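Side-chain contacts in proline iminopeptidase-related protein (Thermus thermophilus, PDB 2YYS), which is of unknown function but has an alpha/beta-hydrolase fold and may act as a peptidase: residues E3-V8 with E14-D19; A27-H32 with E90-E95. All coordinates share one frame; numbering follows the deposited sequence.

Contact 1: residues E3-V8 with E14-D19; sequences EEIGYV and ELYVED
The antiparallel beta hairpin that opens this alpha/beta-hydrolase sheet pairs 3-8, on one of the two edge strands, with 14-19; the segment axes approach to 4.5 Å at 162°. Glu4 with Asp19, Gly6 with Val17 and Val8 with Leu15 are the hydrogen-bonded pairs. The bonds differ in approach: Val17 N meets Gly6 O almost head-on (C=O...N 173°), whereas Leu15 N reaches Val8 O from above its carbonyl plane.

On the face of Ile5, Tyr7, Tyr16 and Glu18, the Tyr16 side chain touches both Ile5 and Tyr7. With CG anti to the backbone N (chi1 176°), its ring lies beside Ile5, whose CG2 is 3.6 Å from Tyr16 CE1. Tyr7 crosses Tyr16 at about a right angle, its CE1 3.9 Å from Tyr16 CB, and its hydroxyl bonds to Arg65 O. A serine in place of Tyr16 would probably leave Ile5 CG2 without its aromatic neighbour and open a gap beside it. Arg43 bridges Glu3 and Glu18, probably offsetting their like charges.

On the other face, helix 78-91 packs on Val8 and Val17, which meet obliquely, CG2 to CG2, at 3.6 Å.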
loop_
_atom_site.group_PDB
_atom_site.type_symbol
_atom_site.label_atom_id
_atom_site.label_comp_id
_atom_site.label_asym_id
_atom_site.label_seq_id
_atom_site.Cartn_x
_atom_site.Cartn_y
_atom_site.Cartn_z
ATOM N N GLU A 3 5.359 22.147 -4.080
ATOM C CA GLU A 3 5.976 20.832 -4.165
ATOM C C GLU A 3 7.406 20.902 -3.633
ATOM O O GLU A 3 8.262 21.577 -4.214
ATOM C CB GLU A 3 5.962 20.340 -5.613
ATOM C CG GLU A 3 6.578 18.960 -5.790
ATOM C CD GLU A 3 6.625 18.509 -7.234
ATOM O OE1 GLU A 3 6.988 19.317 -8.105
ATOM O OE2 GLU A 3 6.328 17.337 -7.498
ATOM N N GLU A 4 7.655 20.204 -2.528
ATOM C CA GLU A 4 8.963 20.184 -1.873
ATOM C C GLU A 4 9.449 18.755 -1.848
ATOM O O GLU A 4 8.857 17.892 -1.190
ATOM C CB GLU A 4 8.891 20.728 -0.441
ATOM C CG GLU A 4 8.397 22.161 -0.338
ATOM C CD GLU A 4 9.254 23.132 -1.125
ATOM O OE1 GLU A 4 10.501 22.956 -1.136
ATOM O OE2 GLU A 4 8.672 24.066 -1.746
ATOM N N ILE A 5 10.527 18.517 -2.590
ATOM C CA ILE A 5 11.112 17.209 -2.754
ATOM C C ILE A 5 12.512 17.226 -2.125
ATOM O O ILE A 5 13.313 18.121 -2.389
ATOM C CB ILE A 5 11.188 16.857 -4.246
ATOM C CG1 ILE A 5 9.773 16.848 -4.856
ATOM C CG2 ILE A 5 11.910 15.527 -4.427
ATOM C CD1 ILE A 5 9.699 16.560 -6.348
ATOM N N GLY A 6 12.796 16.234 -1.297
ATOM C CA GLY A 6 14.117 16.077 -0.719
ATOM C C GLY A 6 14.271 14.784 0.064
ATOM O O GLY A 6 13.377 13.938 0.098
ATOM N N TYR A 7 15.433 14.617 0.672
ATOM C CA TYR A 7 15.665 13.530 1.596
ATOM C C TYR A 7 15.419 14.095 2.983
ATOM O O TYR A 7 15.990 15.113 3.349
ATOM C CB TYR A 7 17.109 13.023 1.486
ATOM C CG TYR A 7 17.357 11.933 0.471
ATOM C CD1 TYR A 7 16.383 11.518 -0.422
ATOM C CD2 TYR A 7 18.593 11.306 0.409
ATOM C CE1 TYR A 7 16.632 10.495 -1.335
ATOM C CE2 TYR A 7 18.847 10.289 -0.501
ATOM C CZ TYR A 7 17.867 9.888 -1.367
ATOM O OH TYR A 7 18.129 8.873 -2.255
ATOM N N VAL A 8 14.565 13.424 3.743
ATOM C CA VAL A 8 14.263 13.803 5.114
ATOM C C VAL A 8 14.841 12.751 6.059
ATOM O O VAL A 8 14.408 11.600 6.023
ATOM C CB VAL A 8 12.745 13.888 5.324
ATOM C CG1 VAL A 8 12.429 14.204 6.762
ATOM C CG2 VAL A 8 12.135 14.933 4.391
ATOM N N GLU A 14 17.107 7.835 5.780
ATOM C CA GLU A 14 16.714 9.058 5.079
ATOM C C GLU A 14 15.743 8.682 3.988
ATOM O O GLU A 14 16.046 7.850 3.129
ATOM C CB GLU A 14 17.913 9.803 4.475
ATOM C CG GLU A 14 18.835 10.365 5.540
ATOM C CD GLU A 14 19.725 11.497 5.065
ATOM O OE1 GLU A 14 19.270 12.384 4.325
ATOM O OE2 GLU A 14 20.898 11.511 5.479
ATOM N N LEU A 15 14.573 9.305 4.038
ATOM C CA LEU A 15 13.472 8.997 3.140
ATOM C C LEU A 15 13.368 10.005 1.999
ATOM O O LEU A 15 13.479 11.206 2.203
ATOM C CB LEU A 15 12.162 8.973 3.922
ATOM C CG LEU A 15 12.110 8.108 5.184
ATOM C CD1 LEU A 15 10.763 8.238 5.853
ATOM C CD2 LEU A 15 12.397 6.659 4.892
ATOM N N TYR A 16 13.164 9.494 0.790
ATOM C CA TYR A 16 12.759 10.312 -0.342
ATOM C C TYR A 16 11.307 10.758 -0.121
ATOM O O TYR A 16 10.408 9.931 0.016
ATOM C CB TYR A 16 12.902 9.544 -1.656
ATOM C CG TYR A 16 12.399 10.338 -2.815
ATOM C CD1 TYR A 16 13.215 11.269 -3.467
ATOM C CD2 TYR A 16 11.093 10.176 -3.258
ATOM C CE1 TYR A 16 12.723 12.009 -4.539
ATOM C CE2 TYR A 16 10.601 10.909 -4.294
ATOM C CZ TYR A 16 11.409 11.829 -4.944
ATOM O OH TYR A 16 10.862 12.562 -5.983
ATOM N N VAL A 17 11.094 12.071 -0.086
ATOM C CA VAL A 17 9.805 12.649 0.242
ATOM C C VAL A 17 9.394 13.648 -0.824
ATOM O O VAL A 17 10.211 14.453 -1.269
ATOM C CB VAL A 17 9.865 13.359 1.627
ATOM C CG1 VAL A 17 8.575 14.078 1.935
ATOM C CG2 VAL A 17 10.172 12.346 2.730
ATOM N N GLU A 18 8.134 13.569 -1.242
ATOM C CA GLU A 18 7.494 14.582 -2.078
ATOM C C GLU A 18 6.302 15.123 -1.297
ATOM O O GLU A 18 5.280 14.452 -1.133
ATOM C CB GLU A 18 7.039 14.004 -3.415
ATOM C CG GLU A 18 8.137 13.260 -4.168
ATOM C CD GLU A 18 7.649 12.585 -5.446
ATOM O OE1 GLU A 18 6.436 12.343 -5.565
ATOM O OE2 GLU A 18 8.492 12.277 -6.327
ATOM N N ASP A 19 6.484 16.332 -0.793
ATOM C CA ASP A 19 5.538 17.036 0.037
ATOM C C ASP A 19 4.810 18.022 -0.864
ATOM O O ASP A 19 5.359 19.054 -1.254
ATOM C CB ASP A 19 6.336 17.724 1.147
ATOM C CG ASP A 19 5.484 18.512 2.104
ATOM O OD1 ASP A 19 4.239 18.545 1.980
ATOM O OD2 ASP A 19 6.013 19.157 3.029
HETATM O O HOH W 1 18.734 14.982 4.106
#

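Contact 2: residues A27-H32 with E90-E95; sequences ALFVLH and EALGVE
Val94 and Phe29 bury the most surface here, with Ala27 next, in a small apolar contact of the alpha/beta-hydrolase fold. It sets the start of the central strand 27-31 against the turn that leaves helix 78-91 and leads to the neighbouring parallel strand 97-102. No hydrogen bond crosses between the segments; 147 Å² is buried, and the contacts within 4.5 Å are all between apolar side chains.

Val94 does the work with a single branch. Its CG1, held anti to the backbone N (chi1 178°), reaches both strand residues: it lies 3.6 Å from Ala27 CB and 4.0 Å from Phe29 CE2. The methyl comes up to the Phe29 ring at its edge, near the ring plane, so this is an edge contact and not a CH-pi approach over the face. Phe29 and Val94 extend from opposite directions to meet. Phe29 also touches Leu88 and Ala89 of helix 78-91 and meets the ring of Phe97, whose plane is inclined to it by about 55°. Val94 also touches Arg54 of strand 54-58, so the valine borders more than one strand.

The path of the backbone is consistent with two nearby residues of the turn facing the same strand. Gly93 leaves the helical conformation with a positive phi of 72° and closes a Schellman motif, in which Gly93 N bonds back to Glu90 O at 3.1 Å. Flanking this glycine in sequence, Leu92 and Val94 both have their CA–CB bonds directed toward 27-31. Leu92 adds the looser touch, its CD1 standing 4.4 Å from Phe29 CZ.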
loop_
_atom_site.group_PDB
_atom_site.type_symbol
_atom_site.label_atom_id
_atom_site.label_comp_id
_atom_site.label_asym_id
_atom_site.label_seq_id
_atom_site.Cartn_x
_atom_site.Cartn_y
_atom_site.Cartn_z
ATOM N N ALA A 27 -3.785 17.008 5.819
ATOM C CA ALA A 27 -2.634 16.217 5.426
ATOM C C ALA A 27 -2.974 14.738 5.235
ATOM O O ALA A 27 -3.729 14.163 6.023
ATOM C CB ALA A 27 -1.552 16.370 6.452
ATOM N N LEU A 28 -2.409 14.145 4.178
ATOM C CA LEU A 28 -2.463 12.705 3.917
ATOM C C LEU A 28 -1.076 12.177 3.682
ATOM O O LEU A 28 -0.314 12.780 2.927
ATOM C CB LEU A 28 -3.293 12.416 2.660
ATOM C CG LEU A 28 -4.732 12.887 2.746
ATOM C CD1 LEU A 28 -5.404 12.816 1.399
ATOM C CD2 LEU A 28 -5.484 12.038 3.770
ATOM N N PHE A 29 -0.754 11.054 4.324
ATOM C CA PHE A 29 0.484 10.342 4.087
ATOM C C PHE A 29 0.202 9.107 3.243
ATOM O O PHE A 29 -0.782 8.396 3.475
ATOM C CB PHE A 29 1.135 9.972 5.420
ATOM C CG PHE A 29 1.836 11.129 6.068
ATOM C CD1 PHE A 29 3.205 11.170 6.148
ATOM C CD2 PHE A 29 1.114 12.209 6.536
ATOM C CE1 PHE A 29 3.851 12.254 6.724
ATOM C CE2 PHE A 29 1.757 13.295 7.109
ATOM C CZ PHE A 29 3.120 13.319 7.192
ATOM N N VAL A 30 1.063 8.856 2.260
ATOM C CA VAL A 30 0.857 7.765 1.313
ATOM C C VAL A 30 1.805 6.636 1.648
ATOM O O VAL A 30 3.011 6.841 1.774
ATOM C CB VAL A 30 1.050 8.236 -0.129
ATOM C CG1 VAL A 30 0.833 7.095 -1.140
ATOM C CG2 VAL A 30 0.085 9.353 -0.417
ATOM N N LEU A 31 1.238 5.446 1.830
ATOM C CA LEU A 31 2.000 4.253 2.163
ATOM C C LEU A 31 1.962 3.261 0.991
ATOM O O LEU A 31 0.955 2.576 0.771
ATOM C CB LEU A 31 1.449 3.633 3.452
ATOM C CG LEU A 31 1.760 4.439 4.722
ATOM C CD1 LEU A 31 0.895 3.991 5.898
ATOM C CD2 LEU A 31 3.238 4.317 5.080
ATOM N N HIS A 32 3.048 3.197 0.223
ATOM C CA HIS A 32 3.135 2.257 -0.897
ATOM C C HIS A 32 3.299 0.811 -0.400
ATOM O O HIS A 32 3.534 0.552 0.790
ATOM C CB HIS A 32 4.297 2.613 -1.834
ATOM C CG HIS A 32 5.635 2.360 -1.225
ATOM N ND1 HIS A 32 6.444 3.373 -0.760
ATOM C CD2 HIS A 32 6.283 1.208 -0.954
ATOM C CE1 HIS A 32 7.539 2.850 -0.245
ATOM N NE2 HIS A 32 7.467 1.536 -0.349
ATOM N N GLU A 90 6.422 14.316 12.114
ATOM C CA GLU A 90 6.963 15.258 13.089
ATOM C C GLU A 90 8.062 16.112 12.465
ATOM O O GLU A 90 8.141 17.298 12.743
ATOM C CB GLU A 90 7.435 14.527 14.350
ATOM C CG GLU A 90 6.244 14.069 15.201
ATOM C CD GLU A 90 6.572 13.010 16.250
ATOM O OE1 GLU A 90 7.779 12.712 16.457
ATOM O OE2 GLU A 90 5.608 12.482 16.875
ATOM N N ALA A 91 8.861 15.523 11.578
ATOM C CA ALA A 91 9.906 16.263 10.874
ATOM C C ALA A 91 9.291 17.343 9.990
ATOM O O ALA A 91 9.850 18.424 9.857
ATOM C CB ALA A 91 10.773 15.315 10.051
ATOM N N LEU A 92 8.117 17.064 9.424
ATOM C CA LEU A 92 7.425 18.020 8.566
ATOM C C LEU A 92 6.484 18.965 9.330
ATOM O O LEU A 92 5.878 19.838 8.725
ATOM C CB LEU A 92 6.645 17.281 7.471
ATOM C CG LEU A 92 7.444 16.381 6.518
ATOM C CD1 LEU A 92 6.479 15.680 5.562
ATOM C CD2 LEU A 92 8.507 17.178 5.742
ATOM N N GLY A 93 6.379 18.803 10.650
ATOM C CA GLY A 93 5.527 19.636 11.487
ATOM C C GLY A 93 4.038 19.378 11.304
ATOM O O GLY A 93 3.220 20.257 11.548
ATOM N N VAL A 94 3.684 18.173 10.862
ATOM C CA VAL A 94 2.287 17.774 10.710
ATOM C C VAL A 94 1.864 17.032 11.982
ATOM O O VAL A 94 2.508 16.064 12.375
ATOM C CB VAL A 94 2.099 16.861 9.482
ATOM C CG1 VAL A 94 0.649 16.404 9.358
ATOM C CG2 VAL A 94 2.546 17.576 8.202
ATOM N N GLU A 95 0.784 17.481 12.614
ATOM C CA GLU A 95 0.328 16.900 13.880
ATOM C C GLU A 95 -0.680 15.784 13.678
ATOM O O GLU A 95 -0.565 14.727 14.271
ATOM C CB GLU A 95 -0.341 17.955 14.736
ATOM C CG GLU A 95 0.596 18.810 15.561
ATOM C CD GLU A 95 -0.207 19.833 16.331
ATOM O OE1 GLU A 95 -0.794 19.449 17.368
ATOM O OE2 GLU A 95 -0.306 20.984 15.850
#

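Both contacts reach the same mixed sheet, and their centres lie 11 Å apart. Contact 1 joins two strands edge to edge by six backbone hydrogen bonds, burying 597 Å²; contact 2 joins a strand to a helix-ending turn by apolar side chains, burying about a quarter as much. Each is partly buried, but contact 1 borders the sheet's outer edge and carries charged residues, whereas contact 2 involves an interior strand. Helix 78-91 is common ground: its Leu88 touches Val8 and Val17 as well as Phe29. The two meet directly where Val8 CG1 packs 3.8 Å from Ala91 CB. Arg54 also spans them, sharing Asp19 OD2 with Arg2 and touching Val94.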